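Local structure of adenosine kinase (Sinorhizobium meliloti, 3UBO) at residues V16-R21 and T114-I119; N38-D43 and S128-L133; I32-M37 and D124-M129. The protein probably transfers a phosphate from ATP to adenosine, as a kinase of the pfkB (ribokinase) family that here holds adenosine and ADP. One frame throughout, in Å; residues are numbered along the deposited sequence.

Overall arrangement
Contacts 1 and 2 lie in one five-stranded mixed sheet, the lid over the adenosine pocket, ordered 37-39, 127-132, 116-121, 16-21, 56-59. Contact 1 is a parallel pair near one edge, contact 2 the parallel pair at the other, and contact 3 the turn and loop leading into that edge pair, sharing Ser-128 and Met-129 with contact 2. Their centres are about 9 Å apart for contacts 1 and 2, and about 12 Å from contact 3 to each of the others. Met-118 N and Asn-130 O, 2.7 Å apart, probably join contacts 1 and 2 by a hydrogen bond. Adenosine touches all three: contact 1 binds its ribose, contact 2 meets its base, and contact 3 extends towards ADP.

Contact 1. Residues V16-R21 and T114-I119; sequences VDIIAR and TARSMI. With ADN (adenosine), chain C.
Asp-17 and Ile-119 meet on the face of a parallel strand pair that looks onto bound adenosine. The pairing is direct: the strand axes approach to 4.7 Å at an angle of 22°, and Val-16 to Ile-19 match Arg-116 to Ile-119 one for one. Five backbone hydrogen bonds close the seam, with Val-16 and Ile-18 each using both N and O, and Ala-20 N reaching Ile-119 O at 3.1 Å.

The side chain of Asp-17 leaves the sheet with CB 3.8 Å from Ile-119 CD1. CG then stands beside the backbone N (chi1 -76°), which turns the carboxylate towards the ribose, passing across the end of the Ile-119 side chain. At the tip the two oxygens divide the diol: OD1 accepts from O2' of adenosine at 2.9 Å, and OD2 accepts from O3' at 2.5 Å. This two-pronged hold on the vicinal hydroxyls fixes the sugar against the lid, as in other ribokinase-family nucleoside kinases.

On the reverse face Ile-18 and Met-118, a selenomethionine, lie side by side with CE of Met-118 against CB of Ile-18, while Ile-18 CD1 comes within 4.1 Å of Arg-116 CD. Helix 42-50 packs on this side, Tyr-49 meeting both Ile-18 and Met-118. Within the sheet the pair lies between strand 56-59, joined by backbone hydrogen bonds to Asp-17 and Ile-19, and strand 127-132, joined likewise to Arg-116 and Met-118.

Contact 2. Residues N38-D43 and S128-L133; sequences NLINAD and SMNTYL. With ADN (adenosine), chain C.
Asn-38 pairs with Asn-130 and Leu-39 with Thr-131 as parallel beta bridges, at CA to CA separations of 4.3 and 5.0 Å respectively, making the edge of the lid sheet of this ribokinase-type fold. Thr-131 N to Asn-38 O is a backbone hydrogen bond, as is Ile-40 N to Thr-131 O at 2.9 Å.

The carbonyl of Met-129 is gripped twice by one residue, since both the backbone N and the side-chain ND2 of Asn-38 donate to its oxygen, the ND2 bond being modelled very short. OD1 of Asn-38 is bonded to Ile-33 N, and engaging both ends of the amide probably limits its rotation. The amide of Asn-130 runs beside it, pointing the same way with its plane turned by 29°.

Beyond the strand, Asn-41 is the N-cap of helix 42-50, its OD1 accepting from Arg-44 N. The first turn of that helix rests on Tyr-132: CB of Ala-42 makes a CH-pi contact 3.9 Å from the ring centroid and 21° off the ring normal, while Ile-40 O lies at the ring edge. Leu-39 CD2 crosses to Leu-133 CD1 at 3.5 Å.

Adenosine lies on the face that carries Leu-39 and Thr-131, away from the two asparagine amides. Met-129, a selenomethionine, sets SE 3.4 Å from C8. OG1 of Thr-131, beside its backbone N (chi1 -61°) and hydrogen-bonded to Ser-117 OG, stands 3.0 Å from adenosine N7.

Contact 3. Residues I32-M37 and D124-M129; sequences IIKGAM and DGERSM. With ADN (adenosine), chain C.
Lys-34 NZ is held by two carboxylates: it forms a salt bridge to Asp-124 OD2 at 2.6 Å, on the syn lone pair, and a second one to Asp-24 OD1. An extended chain brings it there, with CG anti to the backbone N (chi1 -165°) and CE passing 3.8 Å from CB of Glu-126. The other oxygen of Asp-124 accepts from Glu-126 N at 3.0 Å, an Asx turn that steadies the carboxylate facing the lysine.

Ile-33 to Ala-36 form a type II turn, with Gly-35 at its third position on a positive phi of 95°. Ser-128 ties this turn to the sheet, its OG accepting from Gly-35 N at 2.9 Å while its CB touches CG2 of Ile-32. With an alanine in place of Ser-128, Gly-35 N would probably lose its acceptor and the turn its side-chain tie to strand 127-132. One residue on, Met-129 N donates to Ala-36 O at 2.9 Å in a nearly straight bond (167°), and Met-37 bridges to Met-129 as the parallel pairing begins.

CE of Met-129 lies over the guanidinium of Arg-127, whose exact placement is uncertain. That side chain is about 4 Å from bound ADP at the nearest atoms, a position consistent with a part in phosphate binding.

Helix 24-29 packs through Leu-27 against Ile-32, Lys-34 and Ser-128. Phe-193 of helix 192-197 touches Ile-33 and Ala-36, and strand 116-121 borders strand 127-132 within the sheet.

Contact 1. Residues V16-R21 and T114-I119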
loop_
_atom_site.group_PDB
_atom_site.type_symbol
_atom_site.label_atom_id
_atom_site.label_comp_id
_atom_site.label_asym_id
_atom_site.label_seq_id
_atom_site.Cartn_x
_atom_site.Cartn_y
_atom_site.Cartn_z
ATOM N N VAL A 16 4.927 0.070 -10.929
ATOM C CA VAL A 16 4.332 -0.178 -9.622
ATOM C C VAL A 16 5.391 -0.589 -8.590
ATOM O O VAL A 16 6.283 -1.399 -8.903
ATOM C CB VAL A 16 3.150 -1.091 -9.673
ATOM C CG1 VAL A 16 2.519 -1.255 -8.231
ATOM C CG2 VAL A 16 2.204 -0.512 -10.617
ATOM N N ASP A 17 5.336 0.062 -7.425
ATOM C CA ASP A 17 6.338 -0.097 -6.361
ATOM C C ASP A 17 5.955 -1.134 -5.341
ATOM O O ASP A 17 4.851 -1.072 -4.719
ATOM C CB ASP A 17 6.562 1.233 -5.619
ATOM C CG ASP A 17 7.390 2.182 -6.416
ATOM O OD1 ASP A 17 7.682 1.771 -7.542
ATOM O OD2 ASP A 17 7.746 3.299 -5.988
ATOM N N ILE A 18 6.893 -2.049 -5.123
ATOM C CA ILE A 18 6.695 -3.075 -4.104
ATOM C C ILE A 18 7.755 -2.787 -3.117
ATOM O O ILE A 18 8.963 -2.844 -3.451
ATOM C CB ILE A 18 6.833 -4.507 -4.670
ATOM C CG1 ILE A 18 6.301 -4.483 -6.126
ATOM C CG2 ILE A 18 6.161 -5.498 -3.751
ATOM C CD1 ILE A 18 5.547 -5.621 -6.520
ATOM N N ILE A 19 7.317 -2.442 -1.912
ATOM C CA ILE A 19 8.182 -1.824 -0.966
ATOM C C ILE A 19 8.213 -2.605 0.366
ATOM O O ILE A 19 7.138 -3.036 0.850
ATOM C CB ILE A 19 7.615 -0.427 -0.611
ATOM C CG1 ILE A 19 7.388 0.447 -1.850
ATOM C CG2 ILE A 19 8.469 0.256 0.433
ATOM C CD1 ILE A 19 6.160 1.464 -1.663
ATOM N N ALA A 20 9.401 -2.704 0.983
ATOM C CA ALA A 20 9.543 -3.221 2.339
ATOM C C ALA A 20 10.858 -2.770 2.964
ATOM O O ALA A 20 11.785 -2.375 2.289
ATOM C CB ALA A 20 9.437 -4.805 2.395
ATOM N N ARG A 21 10.907 -2.824 4.279
ATOM C CA ARG A 21 12.068 -2.455 5.043
ATOM C C ARG A 21 13.100 -3.566 5.050
ATOM O O ARG A 21 12.763 -4.747 4.950
ATOM C CB ARG A 21 11.557 -2.251 6.431
ATOM C CG ARG A 21 12.118 -1.062 7.070
ATOM C CD ARG A 21 11.041 -0.096 7.470
ATOM N NE ARG A 21 11.651 1.223 7.567
ATOM C CZ ARG A 21 10.929 2.314 7.660
ATOM N NH1 ARG A 21 9.584 2.225 7.693
ATOM N NH2 ARG A 21 11.560 3.484 7.724
ATOM N N THR A 114 3.330 -5.259 -16.678
ATOM C CA THR A 114 3.534 -3.934 -16.157
ATOM C C THR A 114 4.849 -3.820 -15.362
ATOM O O THR A 114 5.204 -4.674 -14.551
ATOM C CB THR A 114 2.285 -3.561 -15.363
ATOM O OG1 THR A 114 1.179 -3.443 -16.270
ATOM C CG2 THR A 114 2.450 -2.306 -14.557
ATOM N N ALA A 115 5.608 -2.778 -15.624
ATOM C CA ALA A 115 6.877 -2.626 -14.946
ATOM C C ALA A 115 6.721 -2.571 -13.437
ATOM O O ALA A 115 5.688 -2.155 -12.962
ATOM C CB ALA A 115 7.535 -1.387 -15.381
ATOM N N ARG A 116 7.734 -3.010 -12.699
ATOM C CA ARG A 116 7.657 -3.019 -11.243
ATOM C C ARG A 116 9.024 -2.753 -10.633
ATOM O O ARG A 116 10.051 -3.049 -11.243
ATOM C CB ARG A 116 7.107 -4.356 -10.742
ATOM C CG ARG A 116 8.114 -5.493 -10.777
ATOM C CD ARG A 116 7.671 -6.650 -9.895
ATOM N NE ARG A 116 7.789 -7.935 -10.579
ATOM C CZ ARG A 116 7.169 -8.236 -11.716
ATOM N NH1 ARG A 116 6.384 -7.342 -12.302
ATOM N NH2 ARG A 116 7.333 -9.430 -12.267
ATOM N N SER A 117 9.039 -2.193 -9.428
ATOM C CA SER A 117 10.293 -1.889 -8.781
ATOM C C SER A 117 10.302 -2.371 -7.337
ATOM O O SER A 117 9.339 -2.138 -6.565
ATOM C CB SER A 117 10.592 -0.405 -8.902
ATOM O OG SER A 117 11.818 -0.063 -8.312
HETATM N N MSE A 118 11.377 -3.100 -7.018
HETATM C CA MSE A 118 11.569 -3.710 -5.695
HETATM C C MSE A 118 12.248 -2.674 -4.900
HETATM O O MSE A 118 13.445 -2.471 -5.081
HETATM C CB MSE A 118 12.561 -4.891 -5.734
HETATM C CG MSE A 118 12.177 -6.221 -6.401
HETATM SE SE MSE A 118 10.271 -6.723 -6.589
HETATM C CE MSE A 118 9.779 -5.961 -4.875
ATOM N N ILE A 119 11.504 -2.013 -4.016
ATOM C CA ILE A 119 12.077 -0.914 -3.250
ATOM C C ILE A 119 12.328 -1.260 -1.784
ATOM O O ILE A 119 11.388 -1.454 -1.017
ATOM C CB ILE A 119 11.220 0.383 -3.369
ATOM C CG1 ILE A 119 11.085 0.823 -4.846
ATOM C CG2 ILE A 119 11.779 1.492 -2.467
ATOM C CD1 ILE A 119 10.273 2.109 -5.110
HETATM O "O5'" ADN C . 12.119 8.509 -7.121
HETATM C "C5'" ADN C . 10.852 7.922 -6.642
HETATM C "C4'" ADN C . 10.217 6.874 -7.621
HETATM O "O4'" ADN C . 11.155 6.331 -8.558
HETATM C "C3'" ADN C . 9.307 5.597 -7.230
HETATM O "O3'" ADN C . 7.967 5.662 -6.806
HETATM C "C2'" ADN C . 9.521 4.644 -8.454
HETATM O "O2'" ADN C . 8.324 4.116 -9.063
HETATM C "C1'" ADN C . 10.378 5.478 -9.321
HETATM N N9 ADN C . 11.309 4.642 -10.138
HETATM C C8 ADN C . 12.267 3.653 -9.772
HETATM N N7 ADN C . 13.006 3.254 -10.917
HETATM C C5 ADN C . 12.503 4.012 -11.990
HETATM C C6 ADN C . 12.822 4.039 -13.376
HETATM N N6 ADN C . 13.863 3.218 -13.933
HETATM N N1 ADN C . 12.093 4.956 -14.218
HETATM C C2 ADN C . 11.080 5.804 -13.663
HETATM N N3 ADN C . 10.732 5.808 -12.290
HETATM C C4 ADN C . 11.449 4.887 -11.490
#

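Contact 2. Residues N38-D43 and S128-L133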
loop_
_atom_site.group_PDB
_atom_site.type_symbol
_atom_site.label_atom_id
_atom_site.label_comp_id
_atom_site.label_asym_id
_atom_site.label_seq_id
_atom_site.Cartn_x
_atom_site.Cartn_y
_atom_site.Cartn_z
ATOM N N ASN A 38 18.483 0.418 -9.388
ATOM C CA ASN A 38 19.134 -0.744 -9.968
ATOM C C ASN A 38 18.242 -1.378 -11.018
ATOM O O ASN A 38 17.051 -1.595 -10.793
ATOM C CB ASN A 38 19.480 -1.764 -8.882
ATOM C CG ASN A 38 20.266 -1.154 -7.738
ATOM O OD1 ASN A 38 21.455 -1.426 -7.572
ATOM N ND2 ASN A 38 19.603 -0.324 -6.941
ATOM N N LEU A 39 18.828 -1.667 -12.169
ATOM C CA LEU A 39 18.101 -2.189 -13.274
ATOM C C LEU A 39 18.272 -3.663 -13.296
ATOM O O LEU A 39 19.364 -4.157 -13.234
ATOM C CB LEU A 39 18.666 -1.618 -14.538
ATOM C CG LEU A 39 17.999 -0.354 -15.009
ATOM C CD1 LEU A 39 18.868 0.216 -16.031
ATOM C CD2 LEU A 39 16.658 -0.648 -15.562
ATOM N N ILE A 40 17.166 -4.357 -13.401
ATOM C CA ILE A 40 17.151 -5.793 -13.277
ATOM C C ILE A 40 16.258 -6.459 -14.337
ATOM O O ILE A 40 15.192 -5.912 -14.729
ATOM C CB ILE A 40 16.612 -6.199 -11.847
ATOM C CG1 ILE A 40 15.097 -5.981 -11.750
ATOM C CG2 ILE A 40 17.350 -5.510 -10.816
ATOM C CD1 ILE A 40 14.502 -6.189 -10.380
ATOM N N ASN A 41 16.658 -7.655 -14.759
ATOM C CA ASN A 41 15.748 -8.460 -15.594
ATOM C C ASN A 41 14.623 -9.057 -14.769
ATOM O O ASN A 41 14.552 -8.878 -13.559
ATOM C CB ASN A 41 16.486 -9.569 -16.345
ATOM C CG ASN A 41 17.272 -10.484 -15.416
ATOM O OD1 ASN A 41 16.887 -10.724 -14.259
ATOM N ND2 ASN A 41 18.410 -10.970 -15.902
ATOM N N ALA A 42 13.759 -9.803 -15.411
ATOM C CA ALA A 42 12.578 -10.355 -14.756
ATOM C C ALA A 42 12.868 -11.437 -13.727
ATOM O O ALA A 42 12.050 -11.636 -12.819
ATOM C CB ALA A 42 11.576 -10.923 -15.796
ATOM N N ASP A 43 13.975 -12.169 -13.961
ATOM C CA ASP A 43 14.462 -13.269 -13.135
ATOM C C ASP A 43 15.000 -12.730 -11.817
ATOM O O ASP A 43 14.723 -13.293 -10.730
ATOM C CB ASP A 43 15.541 -14.048 -13.901
ATOM C CG ASP A 43 14.991 -14.704 -15.116
ATOM O OD1 ASP A 43 14.107 -15.589 -14.968
ATOM O OD2 ASP A 43 15.387 -14.294 -16.238
ATOM N N SER A 128 16.479 2.017 -1.799
ATOM C CA SER A 128 17.315 1.381 -2.840
ATOM C C SER A 128 16.427 0.610 -3.826
ATOM O O SER A 128 15.640 -0.268 -3.427
ATOM C CB SER A 128 18.417 0.500 -2.229
ATOM O OG SER A 128 19.225 1.270 -1.372
HETATM N N MSE A 129 16.487 0.983 -5.103
HETATM C CA MSE A 129 15.473 0.498 -5.992
HETATM C C MSE A 129 16.017 -0.522 -7.032
HETATM O O MSE A 129 17.182 -0.505 -7.389
HETATM C CB MSE A 129 14.743 1.658 -6.635
HETATM C CG MSE A 129 13.922 2.542 -5.696
HETATM SE SE MSE A 129 13.237 4.237 -6.587
HETATM C CE MSE A 129 15.091 4.741 -7.192
ATOM N N ASN A 130 15.159 -1.418 -7.489
ATOM C CA ASN A 130 15.602 -2.487 -8.310
ATOM C C ASN A 130 14.415 -2.699 -9.198
ATOM O O ASN A 130 13.367 -3.232 -8.788
ATOM C CB ASN A 130 15.867 -3.727 -7.454
ATOM C CG ASN A 130 17.065 -3.581 -6.523
ATOM O OD1 ASN A 130 18.224 -3.734 -6.952
ATOM N ND2 ASN A 130 16.785 -3.344 -5.226
ATOM N N THR A 131 14.587 -2.250 -10.437
ATOM C CA THR A 131 13.451 -1.998 -11.336
ATOM C C THR A 131 13.568 -2.842 -12.528
ATOM O O THR A 131 14.630 -2.900 -13.132
ATOM C CB THR A 131 13.378 -0.499 -11.767
ATOM O OG1 THR A 131 13.194 0.297 -10.583
ATOM C CG2 THR A 131 12.209 -0.270 -12.645
ATOM N N TYR A 132 12.478 -3.527 -12.823
ATOM C CA TYR A 132 12.380 -4.336 -14.008
ATOM C C TYR A 132 11.414 -3.566 -14.930
ATOM O O TYR A 132 10.266 -3.304 -14.556
ATOM C CB TYR A 132 11.908 -5.793 -13.683
ATOM C CG TYR A 132 11.250 -6.507 -14.871
ATOM C CD1 TYR A 132 11.989 -6.834 -16.019
ATOM C CD2 TYR A 132 9.881 -6.802 -14.877
ATOM C CE1 TYR A 132 11.400 -7.456 -17.114
ATOM C CE2 TYR A 132 9.301 -7.424 -15.943
ATOM C CZ TYR A 132 10.061 -7.762 -17.081
ATOM O OH TYR A 132 9.463 -8.383 -18.193
ATOM N N LEU A 133 11.860 -3.237 -16.143
ATOM C CA LEU A 133 11.109 -2.307 -16.980
ATOM C C LEU A 133 9.803 -2.826 -17.583
ATOM O O LEU A 133 8.917 -2.033 -17.897
ATOM C CB LEU A 133 12.027 -1.712 -18.027
ATOM C CG LEU A 133 13.077 -0.845 -17.358
ATOM C CD1 LEU A 133 14.380 -0.637 -18.165
ATOM C CD2 LEU A 133 12.386 0.444 -17.004
HETATM O "O5'" ADN C . 12.119 8.509 -7.121
HETATM C "C5'" ADN C . 10.852 7.922 -6.642
HETATM C "C4'" ADN C . 10.217 6.874 -7.621
HETATM O "O4'" ADN C . 11.155 6.331 -8.558
HETATM C "C3'" ADN C . 9.307 5.597 -7.230
HETATM O "O3'" ADN C . 7.967 5.662 -6.806
HETATM C "C2'" ADN C . 9.521 4.644 -8.454
HETATM O "O2'" ADN C . 8.324 4.116 -9.063
HETATM C "C1'" ADN C . 10.378 5.478 -9.321
HETATM N N9 ADN C . 11.309 4.642 -10.138
HETATM C C8 ADN C . 12.267 3.653 -9.772
HETATM N N7 ADN C . 13.006 3.254 -10.917
HETATM C C5 ADN C . 12.503 4.012 -11.990
HETATM C C6 ADN C . 12.822 4.039 -13.376
HETATM N N6 ADN C . 13.863 3.218 -13.933
HETATM N N1 ADN C . 12.093 4.956 -14.218
HETATM C C2 ADN C . 11.080 5.804 -13.663
HETATM N N3 ADN C . 10.732 5.808 -12.290
HETATM C C4 ADN C . 11.449 4.887 -11.490
#

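Contact 3. Residues I32-M37 and D124-M129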
loop_
_atom_site.group_PDB
_atom_site.type_symbol
_atom_site.label_atom_id
_atom_site.label_comp_id
_atom_site.label_asym_id
_atom_site.label_seq_id
_atom_site.Cartn_x
_atom_site.Cartn_y
_atom_site.Cartn_z
ATOM N N ILE A 32 22.986 -4.843 -4.055
ATOM C CA ILE A 32 22.132 -3.737 -4.436
ATOM C C ILE A 32 22.825 -2.431 -4.065
ATOM O O ILE A 32 23.437 -2.336 -2.986
ATOM C CB ILE A 32 20.880 -3.755 -3.609
ATOM C CG1 ILE A 32 20.219 -5.118 -3.678
ATOM C CG2 ILE A 32 19.991 -2.566 -3.932
ATOM C CD1 ILE A 32 18.752 -5.151 -3.250
ATOM N N ILE A 33 22.734 -1.410 -4.929
ATOM C CA ILE A 33 23.392 -0.105 -4.611
ATOM C C ILE A 33 22.514 0.729 -3.686
ATOM O O ILE A 33 21.345 0.970 -3.985
ATOM C CB ILE A 33 23.784 0.701 -5.907
ATOM C CG1 ILE A 33 24.420 -0.262 -6.910
ATOM C CG2 ILE A 33 24.678 1.973 -5.587
ATOM C CD1 ILE A 33 24.822 0.427 -8.116
ATOM N N LYS A 34 23.037 1.115 -2.535
ATOM C CA LYS A 34 22.193 1.886 -1.638
ATOM C C LYS A 34 21.905 3.241 -2.298
ATOM O O LYS A 34 22.831 3.907 -2.731
ATOM C CB LYS A 34 22.880 2.076 -0.308
ATOM C CG LYS A 34 21.928 2.543 0.774
ATOM C CD LYS A 34 22.558 2.734 2.122
ATOM C CE LYS A 34 21.552 3.291 3.146
ATOM N NZ LYS A 34 22.167 3.405 4.556
ATOM N N GLY A 35 20.644 3.621 -2.365
ATOM C CA GLY A 35 20.262 4.929 -2.827
ATOM C C GLY A 35 19.906 4.997 -4.282
ATOM O O GLY A 35 19.164 5.854 -4.702
ATOM N N ALA A 36 20.434 4.070 -5.046
ATOM C CA ALA A 36 20.354 4.111 -6.487
ATOM C C ALA A 36 19.128 3.446 -7.058
ATOM O O ALA A 36 18.341 2.873 -6.344
ATOM C CB ALA A 36 21.571 3.461 -7.048
HETATM N N MSE A 37 18.989 3.513 -8.367
HETATM C CA MSE A 37 18.012 2.718 -9.044
HETATM C C MSE A 37 18.752 1.660 -9.776
HETATM O O MSE A 37 19.566 1.944 -10.614
HETATM C CB MSE A 37 17.288 3.487 -10.102
HETATM C CG MSE A 37 17.662 2.939 -11.433
HETATM SE SE MSE A 37 16.362 1.897 -12.238
HETATM C CE MSE A 37 16.599 2.554 -13.942
ATOM N N ASP A 124 17.397 4.630 7.836
ATOM C CA ASP A 124 17.636 6.048 7.615
ATOM C C ASP A 124 16.672 6.682 6.625
ATOM O O ASP A 124 16.757 7.870 6.372
ATOM C CB ASP A 124 19.097 6.292 7.201
ATOM C CG ASP A 124 19.571 5.353 6.107
ATOM O OD1 ASP A 124 18.729 4.940 5.295
ATOM O OD2 ASP A 124 20.775 5.054 6.047
ATOM N N GLY A 125 15.776 5.900 6.023
ATOM C CA GLY A 125 14.756 6.483 5.181
ATOM C C GLY A 125 15.305 6.527 3.784
ATOM O O GLY A 125 14.593 6.927 2.852
ATOM N N GLU A 126 16.551 6.096 3.618
ATOM C CA GLU A 126 17.125 5.930 2.291
ATOM C C GLU A 126 16.359 4.815 1.595
ATOM O O GLU A 126 15.748 3.974 2.256
ATOM C CB GLU A 126 18.610 5.578 2.384
ATOM C CG GLU A 126 19.544 6.739 2.082
ATOM C CD GLU A 126 18.882 7.816 1.245
ATOM O OE1 GLU A 126 18.679 7.590 0.034
ATOM O OE2 GLU A 126 18.565 8.890 1.799
ATOM N N ARG A 127 16.378 4.803 0.267
ATOM C CA ARG A 127 15.616 3.849 -0.454
ATOM C C ARG A 127 16.504 3.332 -1.567
ATOM O O ARG A 127 17.224 4.095 -2.185
ATOM C CB ARG A 127 14.301 4.483 -0.940
ATOM C CG ARG A 127 14.442 5.757 -1.750
ATOM C CD ARG A 127 14.629 5.405 -3.214
ATOM N NE ARG A 127 14.675 6.550 -4.150
ATOM C CZ ARG A 127 15.762 6.989 -4.785
ATOM N NH1 ARG A 127 16.953 6.403 -4.603
ATOM N NH2 ARG A 127 15.642 8.036 -5.592
ATOM N N SER A 128 16.479 2.017 -1.799
ATOM C CA SER A 128 17.315 1.381 -2.840
ATOM C C SER A 128 16.427 0.610 -3.826
ATOM O O SER A 128 15.640 -0.268 -3.427
ATOM C CB SER A 128 18.417 0.500 -2.229
ATOM O OG SER A 128 19.225 1.270 -1.372
HETATM N N MSE A 129 16.487 0.983 -5.103
HETATM C CA MSE A 129 15.473 0.498 -5.992
HETATM C C MSE A 129 16.017 -0.522 -7.032
HETATM O O MSE A 129 17.182 -0.505 -7.389
HETATM C CB MSE A 129 14.743 1.658 -6.635
HETATM C CG MSE A 129 13.922 2.542 -5.696
HETATM SE SE MSE A 129 13.237 4.237 -6.587
HETATM C CE MSE A 129 15.091 4.741 -7.192
HETATM O "O5'" ADN C . 12.119 8.509 -7.121
HETATM C "C5'" ADN C . 10.852 7.922 -6.642
HETATM C "C4'" ADN C . 10.217 6.874 -7.621
HETATM O "O4'" ADN C . 11.155 6.331 -8.558
HETATM C "C3'" ADN C . 9.307 5.597 -7.230
HETATM O "O3'" ADN C . 7.967 5.662 -6.806
HETATM C "C2'" ADN C . 9.521 4.644 -8.454
HETATM O "O2'" ADN C . 8.324 4.116 -9.063
HETATM C "C1'" ADN C . 10.378 5.478 -9.321
HETATM N N9 ADN C . 11.309 4.642 -10.138
HETATM C C8 ADN C . 12.267 3.653 -9.772
HETATM N N7 ADN C . 13.006 3.254 -10.917
HETATM C C5 ADN C . 12.503 4.012 -11.990
HETATM C C6 ADN C . 12.822 4.039 -13.376
HETATM N N6 ADN C . 13.863 3.218 -13.933
HETATM N N1 ADN C . 12.093 4.956 -14.218
HETATM C C2 ADN C . 11.080 5.804 -13.663
HETATM N N3 ADN C . 10.732 5.808 -12.290
HETATM C C4 ADN C . 11.449 4.887 -11.490
#